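Local coordinates for protein predicted DNA-binding transcriptional regulator (Aliivibrio fischeri ES114, PDB 7DWN) that is a tetrameric LysR-family regulator that probably binds cis-regulatory DNA and controls transcription, at residues L12-A15 with N19-Q22; P181-I186 with A190-T195; M226-V231 with Q246-Q251. All coordinates share one frame; numbering follows the deposited sequence.

Interaction 1. Residues L12-A15 with N19-Q22; sequences LVLA and NFSQ
Leu14, in the last turns of helix 5-17, and Asn19, just before helix 20-26, bring their CA atoms within 6.2 Å of each other, so the two helices meet closely at the turn that joins them. Leu14 does the bridging. Its CG lies anti to the backbone N (chi1 178°), which carries both methyl groups to the start of the next helix although the CB itself leaves the backbone pointing past it. CD1 reaches the main chain first, 3.6 Å from Asn19 O, and at the same time sits over one face of the Phe20 ring, offset toward the rim. This is a CH-pi contact, with CD1 4.2 Å from the ring centroid and only 20° off the ring normal. The other branch, CD2, lies farther out along the ring, 3.9 Å from Phe20 CZ. The two helices open the N-terminal winged helix-turn-helix domain of LysR-type regulators, in which helices 20-26 and 31-45 probably form the helix-turn-helix proper. Phe34 of helix 31-45 touches both Leu14 and Phe20, so the pair belongs to a small apolar core shared by three helices.

The CB of Asn19 points away from 12-15, and the residue serves as the N-cap of helix 20-26. Its OD1 accepts from Gln22 N at 3.1 Å with a nearly straight N-H...O angle of 167°, in the carbonyl plane and on a lone pair. Ser21 OG donates to the same OD1 at 2.8 Å, also within that plane. OD1 thus serves N-H groups of the first turn, which have no helical carbonyl to bond. Ser21 N adds a weak, strongly bent bond to Asn19 OD1.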
loop_
_atom_site.group_PDB
_atom_site.type_symbol
_atom_site.label_atom_id
_atom_site.label_comp_id
_atom_site.label_asym_id
_atom_site.label_seq_id
_atom_site.Cartn_x
_atom_site.Cartn_y
_atom_site.Cartn_z
ATOM N N LEU A 12 15.975 -22.472 0.556
ATOM C CA LEU A 12 15.569 -21.823 1.802
ATOM C C LEU A 12 15.889 -22.702 3.011
ATOM O O LEU A 12 16.440 -22.229 4.019
ATOM C CB LEU A 12 14.078 -21.479 1.760
ATOM C CG LEU A 12 13.656 -20.386 0.773
ATOM C CD1 LEU A 12 12.140 -20.293 0.675
ATOM C CD2 LEU A 12 14.248 -19.042 1.171
ATOM N N VAL A 13 15.563 -23.995 2.924
ATOM C CA VAL A 13 15.862 -24.904 4.030
ATOM C C VAL A 13 17.368 -24.993 4.256
ATOM O O VAL A 13 17.844 -24.954 5.401
ATOM C CB VAL A 13 15.241 -26.288 3.771
ATOM C CG1 VAL A 13 15.723 -27.286 4.807
ATOM C CG2 VAL A 13 13.721 -26.195 3.786
ATOM N N LEU A 14 18.139 -25.106 3.169
ATOM C CA LEU A 14 19.593 -25.150 3.294
ATOM C C LEU A 14 20.130 -23.884 3.947
ATOM O O LEU A 14 21.077 -23.940 4.740
ATOM C CB LEU A 14 20.232 -25.356 1.921
ATOM C CG LEU A 14 21.761 -25.380 1.879
ATOM C CD1 LEU A 14 22.296 -26.601 2.611
ATOM C CD2 LEU A 14 22.258 -25.348 0.442
ATOM N N ALA A 15 19.536 -22.732 3.631
ATOM C CA ALA A 15 19.970 -21.481 4.239
ATOM C C ALA A 15 19.651 -21.443 5.725
ATOM O O ALA A 15 20.390 -20.823 6.500
ATOM C CB ALA A 15 19.322 -20.297 3.523
ATOM N N ASN A 19 23.430 -27.005 6.439
ATOM C CA ASN A 19 24.036 -28.320 6.276
ATOM C C ASN A 19 23.283 -29.073 5.193
ATOM O O ASN A 19 22.050 -29.131 5.221
ATOM C CB ASN A 19 24.020 -29.115 7.587
ATOM C CG ASN A 19 24.787 -30.424 7.485
ATOM O OD1 ASN A 19 24.251 -31.436 7.034
ATOM N ND2 ASN A 19 26.049 -30.407 7.905
ATOM N N PHE A 20 24.027 -29.658 4.251
ATOM C CA PHE A 20 23.404 -30.307 3.100
ATOM C C PHE A 20 22.600 -31.536 3.512
ATOM O O PHE A 20 21.467 -31.725 3.057
ATOM C CB PHE A 20 24.471 -30.682 2.069
ATOM C CG PHE A 20 24.723 -29.616 1.038
ATOM C CD1 PHE A 20 25.494 -28.506 1.339
ATOM C CD2 PHE A 20 24.185 -29.726 -0.235
ATOM C CE1 PHE A 20 25.724 -27.526 0.391
ATOM C CE2 PHE A 20 24.411 -28.751 -1.187
ATOM C CZ PHE A 20 25.182 -27.650 -0.873
ATOM N N SER A 21 23.168 -32.384 4.373
ATOM C CA SER A 21 22.488 -33.628 4.732
ATOM C C SER A 21 21.240 -33.359 5.562
ATOM O O SER A 21 20.196 -33.988 5.347
ATOM C CB SER A 21 23.443 -34.556 5.484
ATOM O OG SER A 21 23.589 -34.161 6.838
ATOM N N GLN A 22 21.326 -32.428 6.514
ATOM C CA GLN A 22 20.158 -32.083 7.317
ATOM C C GLN A 22 19.070 -31.447 6.460
ATOM O O GLN A 22 17.884 -31.772 6.606
ATOM C CB GLN A 22 20.572 -31.154 8.459
ATOM C CG GLN A 22 21.634 -31.758 9.372
ATOM C CD GLN A 22 22.184 -30.764 10.374
ATOM O OE1 GLN A 22 21.785 -29.600 10.392
ATOM N NE2 GLN A 22 23.107 -31.217 11.216
#

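Interaction 2. Residues P181-I186 with A190-T195; sequences PIYDFI and AVPWLT
Val191 splits its two methyl groups between neighbouring residues of 181-186. CG1, anti to the backbone N (chi1 -178°), packs at 3.7 Å on Tyr183 CB, whereas CG2 is pressed close to the main chain, 3.2 Å from Asp184 O. Next comes Pro192, whose CG lies over one face of the Tyr183 ring: it is 3.4 Å from Tyr183 CE1 and stands 3.9 Å from the ring centroid, 30° off the normal, as a CH-pi contact. Pro192 CD lies beside it, 3.9 Å from Tyr183 CD1. The strand 191-195 runs parallel to strand 215-221 in the LysR substrate-binding domain, related to periplasmic binding proteins, and the loop from strand 160-174 leads into it. The contact packs that loop against the beginning of the strand. Tyr183 is fixed at its far end too, since its OH is hydrogen-bonded to Lys234 O. Beyond Pro192 the strand leaves the loop: the Trp193 ring meets that of Trp239 with planes at about 80°, and the side chain of Leu194 packs on helix 224-232.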
loop_
_atom_site.group_PDB
_atom_site.type_symbol
_atom_site.label_atom_id
_atom_site.label_comp_id
_atom_site.label_asym_id
_atom_site.label_seq_id
_atom_site.Cartn_x
_atom_site.Cartn_y
_atom_site.Cartn_z
ATOM N N PRO A 181 -51.304 -4.288 16.537
ATOM C CA PRO A 181 -50.000 -3.616 16.677
ATOM C C PRO A 181 -49.698 -3.292 18.133
ATOM O O PRO A 181 -50.442 -2.562 18.789
ATOM C CB PRO A 181 -50.158 -2.346 15.832
ATOM C CG PRO A 181 -51.629 -2.123 15.742
ATOM C CD PRO A 181 -52.259 -3.485 15.754
ATOM N N ILE A 182 -48.595 -3.853 18.639
ATOM C CA ILE A 182 -48.175 -3.575 20.010
ATOM C C ILE A 182 -47.704 -2.133 20.140
ATOM O O ILE A 182 -48.016 -1.448 21.120
ATOM C CB ILE A 182 -47.087 -4.576 20.436
ATOM C CG1 ILE A 182 -47.651 -5.996 20.422
ATOM C CG2 ILE A 182 -46.542 -4.221 21.807
ATOM C CD1 ILE A 182 -46.604 -7.066 20.514
ATOM N N TYR A 183 -46.948 -1.653 19.160
ATOM C CA TYR A 183 -46.575 -0.253 19.077
ATOM C C TYR A 183 -47.328 0.397 17.926
ATOM O O TYR A 183 -47.836 -0.279 17.026
ATOM C CB TYR A 183 -45.067 -0.093 18.886
ATOM C CG TYR A 183 -44.248 -0.879 19.881
ATOM C CD1 TYR A 183 -44.107 -0.440 21.191
ATOM C CD2 TYR A 183 -43.616 -2.060 19.513
ATOM C CE1 TYR A 183 -43.361 -1.154 22.107
ATOM C CE2 TYR A 183 -42.867 -2.780 20.424
ATOM C CZ TYR A 183 -42.741 -2.320 21.719
ATOM O OH TYR A 183 -41.999 -3.031 22.631
ATOM N N ASP A 184 -47.395 1.723 17.959
ATOM C CA ASP A 184 -48.193 2.443 16.981
ATOM C C ASP A 184 -47.760 3.905 16.972
ATOM O O ASP A 184 -46.948 4.339 17.792
ATOM C CB ASP A 184 -49.683 2.306 17.291
ATOM C CG ASP A 184 -50.171 3.363 18.249
ATOM O OD1 ASP A 184 -50.363 4.501 17.794
ATOM O OD2 ASP A 184 -50.343 3.072 19.449
ATOM N N PHE A 185 -48.342 4.671 16.044
ATOM C CA PHE A 185 -48.047 6.091 15.895
ATOM C C PHE A 185 -49.210 7.000 16.286
ATOM O O PHE A 185 -49.067 8.226 16.204
ATOM C CB PHE A 185 -47.623 6.401 14.450
ATOM C CG PHE A 185 -46.302 5.793 14.057
ATOM C CD1 PHE A 185 -45.111 6.317 14.537
ATOM C CD2 PHE A 185 -46.254 4.710 13.192
ATOM C CE1 PHE A 185 -43.897 5.761 14.175
ATOM C CE2 PHE A 185 -45.042 4.154 12.822
ATOM C CZ PHE A 185 -43.863 4.678 13.316
ATOM N N ILE A 186 -50.352 6.446 16.705
ATOM C CA ILE A 186 -51.465 7.291 17.134
ATOM C C ILE A 186 -51.165 7.921 18.489
ATOM O O ILE A 186 -51.548 9.069 18.751
ATOM C CB ILE A 186 -52.789 6.496 17.153
ATOM C CG1 ILE A 186 -53.102 5.878 15.780
ATOM C CG2 ILE A 186 -53.930 7.373 17.651
ATOM C CD1 ILE A 186 -53.227 6.873 14.640
ATOM N N ALA A 190 -43.454 8.533 22.304
ATOM C CA ALA A 190 -42.404 7.950 21.481
ATOM C C ALA A 190 -42.518 6.428 21.417
ATOM O O ALA A 190 -43.178 5.788 22.240
ATOM C CB ALA A 190 -41.025 8.354 22.008
ATOM N N VAL A 191 -41.860 5.851 20.414
ATOM C CA VAL A 191 -41.857 4.409 20.182
ATOM C C VAL A 191 -40.420 3.901 20.256
ATOM O O VAL A 191 -39.506 4.550 19.716
ATOM C CB VAL A 191 -42.501 4.075 18.821
ATOM C CG1 VAL A 191 -42.541 2.592 18.590
ATOM C CG2 VAL A 191 -43.899 4.658 18.751
ATOM N N PRO A 192 -40.171 2.773 20.925
ATOM C CA PRO A 192 -38.852 2.136 20.836
ATOM C C PRO A 192 -38.534 1.811 19.388
ATOM O O PRO A 192 -39.279 1.098 18.714
ATOM C CB PRO A 192 -39.006 0.873 21.686
ATOM C CG PRO A 192 -40.472 0.632 21.753
ATOM C CD PRO A 192 -41.097 1.993 21.756
ATOM N N TRP A 193 -37.414 2.344 18.907
ATOM C CA TRP A 193 -37.080 2.326 17.493
ATOM C C TRP A 193 -35.818 1.498 17.300
ATOM O O TRP A 193 -34.783 1.777 17.919
ATOM C CB TRP A 193 -36.897 3.755 16.982
ATOM C CG TRP A 193 -36.504 3.875 15.553
ATOM C CD1 TRP A 193 -36.802 3.015 14.538
ATOM C CD2 TRP A 193 -35.723 4.925 14.977
ATOM N NE1 TRP A 193 -36.256 3.470 13.361
ATOM C CE2 TRP A 193 -35.587 4.641 13.606
ATOM C CE3 TRP A 193 -35.127 6.080 15.489
ATOM C CZ2 TRP A 193 -34.879 5.470 12.741
ATOM C CZ3 TRP A 193 -34.425 6.900 14.632
ATOM C CH2 TRP A 193 -34.305 6.592 13.272
ATOM N N LEU A 194 -35.926 0.467 16.465
ATOM C CA LEU A 194 -34.804 -0.370 16.060
ATOM C C LEU A 194 -34.355 0.112 14.688
ATOM O O LEU A 194 -35.050 -0.102 13.689
ATOM C CB LEU A 194 -35.215 -1.840 16.022
ATOM C CG LEU A 194 -36.007 -2.343 17.232
ATOM C CD1 LEU A 194 -36.675 -3.673 16.928
ATOM C CD2 LEU A 194 -35.104 -2.468 18.443
ATOM N N THR A 195 -33.197 0.758 14.635
ATOM C CA THR A 195 -32.794 1.519 13.465
ATOM C C THR A 195 -31.595 0.885 12.772
ATOM O O THR A 195 -30.833 0.116 13.363
ATOM C CB THR A 195 -32.456 2.963 13.856
ATOM O OG1 THR A 195 -32.229 3.741 12.675
ATOM C CG2 THR A 195 -31.208 3.004 14.727
#

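Interaction 3. Residues M226-V231 with Q246-Q251; sequences MLKILV and QEELAQ
Lys228 and Glu248 join two helices, 224-232 and 246-250, at the surface of the LysR substrate-binding domain, whose fold is that of the periplasmic binding proteins. The helix backbones stay well apart, with 9.8 Å between the CA atoms of Lys228 and Glu248, and these two side chains make the connection, approaching each other at about a right angle. The glutamate comes to the meeting point by a bend at chi2 of 72°, and its side chain also rests on Val254. The lysine leaves its helix with CB directed at the other segment and CG anti to the backbone N (chi1 173°). From CB outward the chain is fully extended, so CG and CD serve as a straight arm that carries the end across; along its length the side chain also touches Leu240 of strand 238-241. The stronger polar partner of the ammonium is Ser244 O, to which NZ is hydrogen-bonded, so Lys228 ties its helix both to the chain leading into helix 246-250 and to that helix itself. NZ faces the carboxylate of Glu248 in a long salt bridge to OE2 at 3.5 Å, with OE1 at 3.6 Å from NZ. CE, one atom back along the lysine, touches the same group, 3.5 Å from both CD and OE2 of Glu248.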
loop_
_atom_site.group_PDB
_atom_site.type_symbol
_atom_site.label_atom_id
_atom_site.label_comp_id
_atom_site.label_asym_id
_atom_site.label_seq_id
_atom_site.Cartn_x
_atom_site.Cartn_y
_atom_site.Cartn_z
ATOM N N MET A 226 -31.328 -8.862 11.972
ATOM C CA MET A 226 -31.234 -8.491 13.380
ATOM C C MET A 226 -32.434 -7.650 13.811
ATOM O O MET A 226 -33.084 -7.939 14.829
ATOM C CB MET A 226 -29.927 -7.732 13.620
ATOM C CG MET A 226 -29.460 -7.686 15.060
ATOM S SD MET A 226 -28.984 -9.310 15.674
ATOM C CE MET A 226 -30.420 -9.736 16.654
ATOM N N LEU A 227 -32.732 -6.594 13.046
ATOM C CA LEU A 227 -33.893 -5.757 13.339
ATOM C C LEU A 227 -35.182 -6.562 13.282
ATOM O O LEU A 227 -36.083 -6.361 14.101
ATOM C CB LEU A 227 -33.965 -4.584 12.360
ATOM C CG LEU A 227 -32.794 -3.604 12.317
ATOM C CD1 LEU A 227 -33.130 -2.434 11.406
ATOM C CD2 LEU A 227 -32.456 -3.116 13.711
ATOM N N LYS A 228 -35.287 -7.476 12.316
ATOM C CA LYS A 228 -36.477 -8.311 12.192
ATOM C C LYS A 228 -36.669 -9.174 13.435
ATOM O O LYS A 228 -37.779 -9.271 13.973
ATOM C CB LYS A 228 -36.363 -9.177 10.936
ATOM C CG LYS A 228 -37.454 -10.217 10.765
ATOM C CD LYS A 228 -37.201 -11.041 9.512
ATOM C CE LYS A 228 -38.203 -12.169 9.366
ATOM N NZ LYS A 228 -37.889 -13.020 8.184
ATOM N N ILE A 229 -35.587 -9.796 13.910
ATOM C CA ILE A 229 -35.665 -10.625 15.109
ATOM C C ILE A 229 -36.077 -9.789 16.311
ATOM O O ILE A 229 -36.947 -10.190 17.096
ATOM C CB ILE A 229 -34.327 -11.346 15.352
ATOM C CG1 ILE A 229 -34.108 -12.428 14.295
ATOM C CG2 ILE A 229 -34.298 -11.947 16.743
ATOM C CD1 ILE A 229 -32.819 -13.182 14.460
ATOM N N LEU A 230 -35.480 -8.605 16.469
ATOM C CA LEU A 230 -35.835 -7.787 17.626
ATOM C C LEU A 230 -37.262 -7.258 17.531
ATOM O O LEU A 230 -37.913 -7.057 18.563
ATOM C CB LEU A 230 -34.840 -6.642 17.799
ATOM C CG LEU A 230 -33.498 -7.074 18.396
ATOM C CD1 LEU A 230 -32.765 -5.885 18.989
ATOM C CD2 LEU A 230 -33.691 -8.167 19.439
ATOM N N VAL A 231 -37.769 -7.038 16.316
ATOM C CA VAL A 231 -39.177 -6.688 16.148
ATOM C C VAL A 231 -40.060 -7.844 16.595
ATOM O O VAL A 231 -41.030 -7.660 17.338
ATOM C CB VAL A 231 -39.467 -6.295 14.687
ATOM C CG1 VAL A 231 -40.967 -6.295 14.421
ATOM C CG2 VAL A 231 -38.882 -4.934 14.378
ATOM N N GLN A 246 -42.568 -11.276 4.453
ATOM C CA GLN A 246 -43.819 -11.632 3.789
ATOM C C GLN A 246 -44.576 -12.708 4.557
ATOM O O GLN A 246 -45.800 -12.623 4.707
ATOM C CB GLN A 246 -43.548 -12.084 2.354
ATOM C CG GLN A 246 -43.224 -10.947 1.398
ATOM C CD GLN A 246 -44.308 -9.883 1.362
ATOM O OE1 GLN A 246 -45.498 -10.184 1.464
ATOM N NE2 GLN A 246 -43.898 -8.628 1.220
ATOM N N GLU A 247 -43.872 -13.727 5.053
ATOM C CA GLU A 247 -44.550 -14.782 5.802
ATOM C C GLU A 247 -44.997 -14.291 7.173
ATOM O O GLU A 247 -46.065 -14.680 7.656
ATOM C CB GLU A 247 -43.644 -16.005 5.934
ATOM C CG GLU A 247 -43.538 -16.821 4.657
ATOM C CD GLU A 247 -42.499 -17.920 4.743
ATOM O OE1 GLU A 247 -42.035 -18.219 5.864
ATOM O OE2 GLU A 247 -42.141 -18.481 3.686
ATOM N N GLU A 248 -44.194 -13.438 7.814
ATOM C CA GLU A 248 -44.600 -12.874 9.098
ATOM C C GLU A 248 -45.834 -11.993 8.942
ATOM O O GLU A 248 -46.735 -12.018 9.790
ATOM C CB GLU A 248 -43.446 -12.085 9.719
ATOM C CG GLU A 248 -42.289 -12.940 10.227
ATOM C CD GLU A 248 -41.460 -13.542 9.109
ATOM O OE1 GLU A 248 -40.885 -14.632 9.311
ATOM O OE2 GLU A 248 -41.389 -12.928 8.025
ATOM N N LEU A 249 -45.890 -11.203 7.867
ATOM C CA LEU A 249 -47.115 -10.476 7.548
ATOM C C LEU A 249 -48.264 -11.438 7.283
ATOM O O LEU A 249 -49.398 -11.202 7.719
ATOM C CB LEU A 249 -46.889 -9.570 6.337
ATOM C CG LEU A 249 -46.060 -8.296 6.515
ATOM C CD1 LEU A 249 -45.625 -7.753 5.164
ATOM C CD2 LEU A 249 -46.848 -7.246 7.282
ATOM N N ALA A 250 -47.986 -12.534 6.573
ATOM C CA ALA A 250 -49.025 -13.508 6.252
ATOM C C ALA A 250 -49.470 -14.272 7.492
ATOM O O ALA A 250 -50.664 -14.534 7.672
ATOM C CB ALA A 250 -48.525 -14.470 5.177
ATOM N N GLN A 251 -48.525 -14.647 8.352
ATOM C CA GLN A 251 -48.857 -15.275 9.622
ATOM C C GLN A 251 -49.325 -14.270 10.667
ATOM O O GLN A 251 -49.567 -14.660 11.814
ATOM C CB GLN A 251 -47.652 -16.063 10.147
ATOM C CG GLN A 251 -47.247 -17.226 9.252
ATOM C CD GLN A 251 -45.921 -17.845 9.653
ATOM O OE1 GLN A 251 -45.194 -17.299 10.482
ATOM N NE2 GLN A 251 -45.600 -18.993 9.064
#

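The three contacts follow one another in series along the chain. Interaction 1 belongs to the N-terminal helix-turn-helix region, and its centre lies about 71 Å from that of interaction 2 and about 64 Å from that of interaction 3, on the opposite side of the chain's centre. Helix 61-83 lies between these regions in sequence. Interactions 2 and 3 share the substrate-binding domain, their centres about 15 Å apart, and touch directly where strand 191-195 packs against helix 224-232, with Thr195 O 3.6 Å from Leu227 CD2. The DNA-binding part and the probable effector-binding domain are thus far apart in the chain, consistent with the two-part build of LysR regulators.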